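Local coordinates for cellulosomal-scaffolding protein A (Clostridium thermocellum, PDB 4B9F) that probably binds crystalline cellulose through a family 3a carbohydrate-binding module of the cellulosome scaffold, a beta-sandwich that carries a bound calcium ion, at residues 58-63 / 68-73; 128-131 / 137-140; 141-144 / 149-152. All blocks are in the same frame, centred on the assembly; numbering follows the deposited sequence. Where two conformers were deposited one is given.

Contact 1: 58-63 / 68-73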
loop_
_atom_site.group_PDB
_atom_site.type_symbol
_atom_site.label_atom_id
_atom_site.label_comp_id
_atom_site.label_asym_id
_atom_site.label_seq_id
_atom_site.Cartn_x
_atom_site.Cartn_y
_atom_site.Cartn_z
ATOM N N ALA A 58 -2.575 -8.399 -7.617
ATOM C CA ALA A 58 -3.706 -7.670 -7.047
ATOM C C ALA A 58 -4.984 -8.189 -7.659
ATOM O O ALA A 58 -5.021 -8.546 -8.840
ATOM C CB ALA A 58 -3.574 -6.171 -7.290
ATOM N N ALA A 59 -6.041 -8.213 -6.862
ATOM C CA ALA A 59 -7.324 -8.664 -7.368
ATOM C C ALA A 59 -8.452 -7.995 -6.622
ATOM O O ALA A 59 -8.324 -7.671 -5.433
ATOM C CB ALA A 59 -7.448 -10.195 -7.282
ATOM N N ILE A 60 -9.549 -7.777 -7.337
ATOM C CA ILE A 60 -10.791 -7.323 -6.726
ATOM C C ILE A 60 -11.670 -8.547 -6.526
ATOM O O ILE A 60 -11.951 -9.285 -7.481
ATOM C CB ILE A 60 -11.522 -6.288 -7.608
ATOM C CG1 ILE A 60 -10.617 -5.078 -7.872
ATOM C CG2 ILE A 60 -12.832 -5.868 -6.956
ATOM C CD1 ILE A 60 -11.180 -4.103 -8.916
ATOM N N ILE A 61 -12.069 -8.771 -5.279
ATOM C CA ILE A 61 -12.894 -9.911 -4.926
ATOM C C ILE A 61 -14.289 -9.409 -4.590
ATOM O O ILE A 61 -14.461 -8.599 -3.676
ATOM C CB ILE A 61 -12.315 -10.661 -3.709
ATOM C CG1 ILE A 61 -10.840 -11.012 -3.950
ATOM C CG2 ILE A 61 -13.165 -11.888 -3.381
ATOM C CD1 ILE A 61 -10.580 -11.856 -5.190
ATOM N N GLY A 62 -15.286 -9.875 -5.337
ATOM C CA GLY A 62 -16.647 -9.432 -5.127
ATOM C C GLY A 62 -17.237 -9.998 -3.858
ATOM O O GLY A 62 -16.675 -10.908 -3.235
ATOM N N SER A 63 -18.394 -9.479 -3.481
ATOM C CA SER A 63 -19.058 -9.958 -2.273
ATOM C C SER A 63 -19.466 -11.436 -2.358
ATOM O O SER A 63 -19.620 -12.102 -1.326
ATOM C CB SER A 63 -20.272 -9.087 -1.954
ATOM O OG SER A 63 -21.241 -9.195 -2.977
ATOM N N ASN A 68 -11.446 -10.849 -9.940
ATOM C CA ASN A 68 -11.026 -10.030 -11.062
ATOM C C ASN A 68 -9.588 -9.574 -10.865
ATOM O O ASN A 68 -9.321 -8.689 -10.051
ATOM C CB ASN A 68 -11.948 -8.825 -11.184
ATOM C CG ASN A 68 -11.640 -7.984 -12.383
ATOM O OD1 ASN A 68 -11.003 -8.443 -13.334
ATOM N ND2 ASN A 68 -12.105 -6.743 -12.361
ATOM N N GLY A 69 -8.661 -10.193 -11.592
ATOM C CA GLY A 69 -7.256 -9.856 -11.488
ATOM C C GLY A 69 -6.983 -8.477 -12.059
ATOM O O GLY A 69 -7.404 -8.179 -13.181
ATOM N N ILE A 70 -6.291 -7.637 -11.292
ATOM C CA ILE A 70 -6.030 -6.258 -11.700
ATOM C C ILE A 70 -4.573 -5.853 -11.470
ATOM O O ILE A 70 -4.262 -4.676 -11.330
ATOM C CB ILE A 70 -6.963 -5.250 -10.976
ATOM C CG1 ILE A 70 -6.739 -5.267 -9.459
ATOM C CG2 ILE A 70 -8.424 -5.523 -11.317
ATOM C CD1 ILE A 70 -6.958 -3.917 -8.826
ATOM N N THR A 71 -3.678 -6.832 -11.449
ATOM C CA THR A 71 -2.286 -6.585 -11.094
ATOM C C THR A 71 -1.636 -5.428 -11.852
ATOM O O THR A 71 -0.979 -4.570 -11.252
ATOM C CB THR A 71 -1.444 -7.858 -11.262
ATOM O OG1 THR A 71 -2.037 -8.893 -10.474
ATOM C CG2 THR A 71 -0.019 -7.633 -10.787
ATOM N N SER A 72 -1.841 -5.401 -13.162
ATOM C CA SER A 72 -1.218 -4.388 -14.009
ATOM C C SER A 72 -1.923 -3.031 -13.975
ATOM O O SER A 72 -1.528 -2.099 -14.683
ATOM C CB SER A 72 -1.091 -4.901 -15.446
ATOM O OG SER A 72 -0.294 -6.069 -15.476
ATOM N N ASN A 73 -2.956 -2.920 -13.145
ATOM C CA ASN A 73 -3.642 -1.644 -12.937
ATOM C C ASN A 73 -3.140 -0.898 -11.702
ATOM O O ASN A 73 -3.574 0.228 -11.424
ATOM C CB ASN A 73 -5.151 -1.834 -12.795
ATOM C CG ASN A 73 -5.792 -2.392 -14.036
ATOM O OD1 ASN A 73 -5.190 -2.412 -15.116
ATOM N ND2 ASN A 73 -7.032 -2.847 -13.893
#

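Contact 2: 128-131 / 137-140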
loop_
_atom_site.group_PDB
_atom_site.type_symbol
_atom_site.label_atom_id
_atom_site.label_comp_id
_atom_site.label_asym_id
_atom_site.label_seq_id
_atom_site.Cartn_x
_atom_site.Cartn_y
_atom_site.Cartn_z
ATOM N N SER A 128 5.372 2.849 8.833
ATOM C CA SER A 128 4.274 1.969 8.441
ATOM C C SER A 128 4.552 0.475 8.608
ATOM O O SER A 128 3.645 -0.337 8.458
ATOM C CB SER A 128 3.861 2.225 6.996
ATOM O OG SER A 128 3.290 3.516 6.849
ATOM N N PHE A 129 5.795 0.102 8.899
ATOM C CA PHE A 129 6.157 -1.309 8.936
ATOM C C PHE A 129 5.356 -2.053 9.998
ATOM O O PHE A 129 5.242 -1.584 11.132
ATOM C CB PHE A 129 7.652 -1.450 9.217
ATOM C CG PHE A 129 8.105 -2.877 9.376
ATOM C CD1 PHE A 129 8.304 -3.686 8.271
ATOM C CD2 PHE A 129 8.327 -3.406 10.633
ATOM C CE1 PHE A 129 8.725 -5.004 8.417
ATOM C CE2 PHE A 129 8.747 -4.720 10.786
ATOM C CZ PHE A 129 8.943 -5.516 9.673
ATOM N N LYS A 130 4.809 -3.205 9.618
ATOM C CA LYS A 130 4.032 -4.040 10.530
ATOM C C LYS A 130 4.289 -5.509 10.222
ATOM O O LYS A 130 3.831 -6.031 9.203
ATOM C CB LYS A 130 2.541 -3.750 10.365
ATOM C CG LYS A 130 1.632 -4.505 11.324
ATOM C CD LYS A 130 2.017 -4.235 12.766
ATOM C CE LYS A 130 1.017 -4.840 13.738
ATOM N NZ LYS A 130 1.475 -4.679 15.146
ATOM N N SER A 131 5.022 -6.179 11.100
ATOM C CA SER A 131 5.219 -7.606 10.952
ATOM C C SER A 131 4.013 -8.312 11.547
ATOM O O SER A 131 3.635 -8.068 12.693
ATOM C CB SER A 131 6.500 -8.057 11.648
ATOM O OG SER A 131 6.676 -9.455 11.487
ATOM N N GLU A 137 -5.734 -4.945 11.078
ATOM C CA GLU A 137 -6.156 -3.563 11.034
ATOM C C GLU A 137 -4.995 -2.712 11.524
ATOM O O GLU A 137 -4.439 -2.964 12.588
ATOM C CB GLU A 137 -7.377 -3.377 11.922
ATOM C CG GLU A 137 -8.183 -2.135 11.608
ATOM C CD GLU A 137 -9.552 -2.169 12.254
ATOM O OE1 GLU A 137 -9.634 -2.521 13.449
ATOM O OE2 GLU A 137 -10.545 -1.859 11.565
ATOM N N TRP A 138 -4.615 -1.714 10.739
ATOM C CA TRP A 138 -3.387 -0.981 11.008
ATOM C C TRP A 138 -3.589 0.482 10.668
ATOM O O TRP A 138 -3.904 0.822 9.528
ATOM C CB TRP A 138 -2.287 -1.573 10.133
ATOM C CG TRP A 138 -0.900 -1.029 10.293
ATOM C CD1 TRP A 138 -0.070 -0.622 9.287
ATOM C CD2 TRP A 138 -0.152 -0.885 11.510
ATOM N NE1 TRP A 138 1.144 -0.232 9.797
ATOM C CE2 TRP A 138 1.120 -0.380 11.158
ATOM C CE3 TRP A 138 -0.431 -1.135 12.861
ATOM C CZ2 TRP A 138 2.109 -0.118 12.105
ATOM C CZ3 TRP A 138 0.552 -0.868 13.800
ATOM C CH2 TRP A 138 1.806 -0.362 13.418
ATOM N N ASP A 139 -3.406 1.351 11.651
ATOM C CA ASP A 139 -3.665 2.763 11.422
ATOM C C ASP A 139 -2.408 3.575 11.094
ATOM O O ASP A 139 -2.467 4.803 11.067
ATOM C CB ASP A 139 -4.450 3.388 12.586
ATOM C CG ASP A 139 -3.702 3.331 13.904
ATOM O OD1 ASP A 139 -2.540 2.881 13.931
ATOM O OD2 ASP A 139 -4.287 3.760 14.923
ATOM N N GLN A 140 -1.281 2.907 10.828
ATOM C CA GLN A 140 -0.074 3.630 10.435
ATOM C C GLN A 140 0.189 3.564 8.940
ATOM O O GLN A 140 1.280 3.892 8.484
ATOM C CB GLN A 140 1.147 3.219 11.268
ATOM C CG GLN A 140 0.891 3.491 12.760
ATOM C CD GLN A 140 2.094 3.302 13.683
ATOM O OE1 GLN A 140 3.246 3.203 13.251
ATOM N NE2 GLN A 140 1.817 3.259 14.979
#

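Contact 3: 141-144 / 149-152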
loop_
_atom_site.group_PDB
_atom_site.type_symbol
_atom_site.label_atom_id
_atom_site.label_comp_id
_atom_site.label_asym_id
_atom_site.label_seq_id
_atom_site.Cartn_x
_atom_site.Cartn_y
_atom_site.Cartn_z
ATOM N N VAL A 141 -0.826 3.135 8.193
ATOM C CA VAL A 141 -0.904 3.391 6.756
ATOM C C VAL A 141 -2.178 4.203 6.532
ATOM O O VAL A 141 -3.089 4.165 7.358
ATOM C CB VAL A 141 -0.944 2.096 5.905
ATOM C CG1 VAL A 141 0.393 1.356 5.976
ATOM C CG2 VAL A 141 -2.102 1.203 6.328
ATOM N N THR A 142 -2.232 4.959 5.443
ATOM C CA THR A 142 -3.375 5.830 5.199
ATOM C C THR A 142 -3.983 5.593 3.818
ATOM O O THR A 142 -3.340 5.018 2.921
ATOM C CB THR A 142 -2.980 7.307 5.331
ATOM O OG1 THR A 142 -1.877 7.575 4.457
ATOM C CG2 THR A 142 -2.571 7.620 6.767
ATOM N N ALA A 143 -5.227 6.039 3.660
ATOM C CA ALA A 143 -5.937 5.953 2.395
ATOM C C ALA A 143 -6.673 7.251 2.145
ATOM O O ALA A 143 -7.217 7.860 3.082
ATOM C CB ALA A 143 -6.912 4.782 2.392
ATOM N N TYR A 144 -6.685 7.661 0.877
ATOM C CA TYR A 144 -7.332 8.895 0.438
ATOM C C TYR A 144 -8.234 8.584 -0.744
ATOM O O TYR A 144 -7.883 7.768 -1.595
ATOM C CB TYR A 144 -6.293 9.942 0.025
ATOM C CG TYR A 144 -5.396 10.381 1.159
ATOM C CD1 TYR A 144 -4.364 9.564 1.610
ATOM C CD2 TYR A 144 -5.585 11.609 1.793
ATOM C CE1 TYR A 144 -3.554 9.944 2.658
ATOM C CE2 TYR A 144 -4.773 12.006 2.840
ATOM C CZ TYR A 144 -3.762 11.170 3.268
ATOM O OH TYR A 144 -2.959 11.546 4.314
ATOM N N LEU A 149 -8.819 12.225 2.978
ATOM C CA LEU A 149 -8.485 11.107 3.853
ATOM C C LEU A 149 -9.729 10.290 4.209
ATOM O O LEU A 149 -10.749 10.841 4.618
ATOM C CB LEU A 149 -7.780 11.599 5.119
ATOM C CG LEU A 149 -7.243 10.479 6.018
ATOM C CD1 LEU A 149 -5.929 10.897 6.630
ATOM C CD2 LEU A 149 -8.227 10.092 7.106
ATOM N N VAL A 150 -9.627 8.972 4.051
ATOM C CA VAL A 150 -10.703 8.055 4.414
ATOM C C VAL A 150 -10.231 6.941 5.360
ATOM O O VAL A 150 -11.044 6.179 5.873
ATOM C CB VAL A 150 -11.404 7.433 3.170
ATOM C CG1 VAL A 150 -12.176 8.490 2.397
ATOM C CG2 VAL A 150 -10.398 6.715 2.266
ATOM N N TRP A 151 -8.922 6.842 5.586
ATOM C CA TRP A 151 -8.375 5.917 6.583
ATOM C C TRP A 151 -7.105 6.513 7.157
ATOM O O TRP A 151 -6.187 6.849 6.408
ATOM C CB TRP A 151 -8.078 4.540 5.979
ATOM C CG TRP A 151 -7.542 3.555 6.984
ATOM C CD1 TRP A 151 -6.231 3.321 7.296
ATOM C CD2 TRP A 151 -8.312 2.669 7.804
ATOM N NE1 TRP A 151 -6.140 2.337 8.254
ATOM C CE2 TRP A 151 -7.404 1.926 8.588
ATOM C CE3 TRP A 151 -9.683 2.427 7.946
ATOM C CZ2 TRP A 151 -7.824 0.962 9.503
ATOM C CZ3 TRP A 151 -10.098 1.470 8.858
ATOM C CH2 TRP A 151 -9.170 0.750 9.623
ATOM N N GLY A 152 -7.052 6.653 8.479
ATOM C CA GLY A 152 -5.872 7.199 9.126
ATOM C C GLY A 152 -6.178 8.264 10.166
ATOM O O GLY A 152 -5.296 8.690 10.914
ATOM O OXT GLY A 152 -7.307 8.733 10.294
#

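Contact 1: 58-63 / 68-73
Ala58, Ala59 and Ile60 run antiparallel to the chain from Asn68 to Thr71, with Ala59 and Gly69 as a non-hydrogen-bonded pair and Ile60 and Asn68 as a hydrogen-bonded one. Both bonds of the latter pair are made: Ile60 N reaches Asn68 O at 2.9 Å, and Asn68 N returns to Ile60 O at 3.0 Å. Beyond Gly69 the second chain leaves the strand, yet Ile70 N still gives a nearly straight bond to Ala58 O (2.9 Å, 172° at the hydrogen). The next backbone donor, Ala58 N, is met by a side chain: Thr71 OG1 accepts from it at 2.9 Å. With chi1 at -56°, this hydroxyl lies beside its own backbone N and is turned to the strand, while CG2 is anti to that N. A threonine thus continues the ladder by one bond where the backbone has already turned into the short 3-10 segment 71-73.

The ladder belongs to a beta hairpin of strand 51-61 and the short strand 67-69, which lies at the border of the six-stranded antiparallel sheet of the sandwich. On the other flank of Ala59, backbone bonds to Gln108 tie the hairpin to strand 106-115.

The apolar contact is carried by Ile70. Its CG1 packs against Ala58 CB at 3.9 Å, placed there by a chi1 of 63° that sets the branch between backbone N and carbonyl carbon. Its CG2 meets the end of Ile60, CD1, at 3.9 Å, and its CD1 rests on Ile60 CG1, the two isoleucines crossing at about a right angle. Both also touch Val107 of the neighbouring strand.

Contact 2: 128-131 / 137-140
Trp138, the residue with the most surface buried here, lays one face of its indole against the aliphatic chain of Lys130 and turns its N-H to the backbone of Ser128. Lys130 CD sits 3.8 Å from the centroid of the six-membered ring and only 10° off its normal, a CH-pi contact over the face. Nearer the five-membered ring, Lys130 CB lies 3.7 Å from Trp138 CE2; the bend at chi2 (56°) is what lets the lysine chain follow the indole from one ring to the other. Trp138 NE1 donates to Ser128 O at 2.8 Å, with a bent N-H...O angle of 146° and the donor above the carbonyl plane. Ser128 makes a second link through its hydroxyl, OG giving a short 2.6 Å bond to Gln140 O. Ser128 OG is also hydrogen-bonded to Tyr42 N, so two hydrogen bonds hold the buried hydroxyl. Gln140 CB lies over the opposite face of the indole, toward the rim, so the ring has Lys130 on one face and Gln140 on the other. Both segments are loops, flanking strand 136-137: Ser128 is backbone-bonded to Tyr42 in strand 37-43, while Lys130 N is hydrogen-bonded to Asn8 OD1 and Trp138 meets the ring of Phe6, both in strand 2-8.

Contact 3: 141-144 / 149-152
A classic beta bulge shapes the C-terminal hairpin of strands 142-145 and 148-151, at the border of the five-stranded antiparallel sheet: Val150 and Trp151 both face Ala143. The carbonyl of Ala143 takes two backbone donors, Val150 N at 2.8 Å in an almost linear bond (176°) and Trp151 N at 3.2 Å, both arriving from the same face of its plane. Ala143 N in turn donates to Trp151 O at 3.0 Å, completing the hydrogen-bonded pair. Past the bulge the register has moved by one, and Tyr144 stands against Leu149 as a non-hydrogen-bonded pair.

The side chains follow this shift. Ala143 CB rests on Trp151 CB at 3.8 Å and is touched by Val150 CG2 as well. On the sheet face of Tyr144 and Leu149, the phenol meets its partner obliquely, Tyr144 CE2 lying 3.8 Å from Leu149 CB. Leu149 CG is anti to its backbone N (chi1 -173°), which sends the branch obliquely across the tyrosine. The other side of strand 142-145 is taken by strand 37-43, where Arg40 makes a cation-pi contact with Tyr144 and Tyr42 OH is bonded to Thr142 OG1.

Trp151 presents the edge of its indole to Val141 O, CD1 approaching to 3.3 Å in the ring plane. Its NE1 is spent on Trp138 O instead. Val141 O is buried without any hydrogen-bond partner, and the weakly polar C-H edge of the indole probably offers it modest electrostatic compensation.

In the fold
The three contacts lie at the margins of a beta-sandwich. Contact 1 comes first along the chain and belongs to the six-stranded sheet, at its outermost strand 67-69; contact 3 comes last and forms the border of the five-stranded sheet, at strand 148-151. Contact 2 precedes contact 3 directly, since 137-140 runs straight into 141-144, and its loops flank strand 136-137, the other outermost strand of the larger sheet. The centres of contacts 2 and 3 are 12 Å apart and they touch, whereas contact 1 lies 22 and 20 Å from them, across the chain's centre from contact 2. Through Trp151, which touches Leu2 and Val4 of strand 2-8, the chain end meets both sheets.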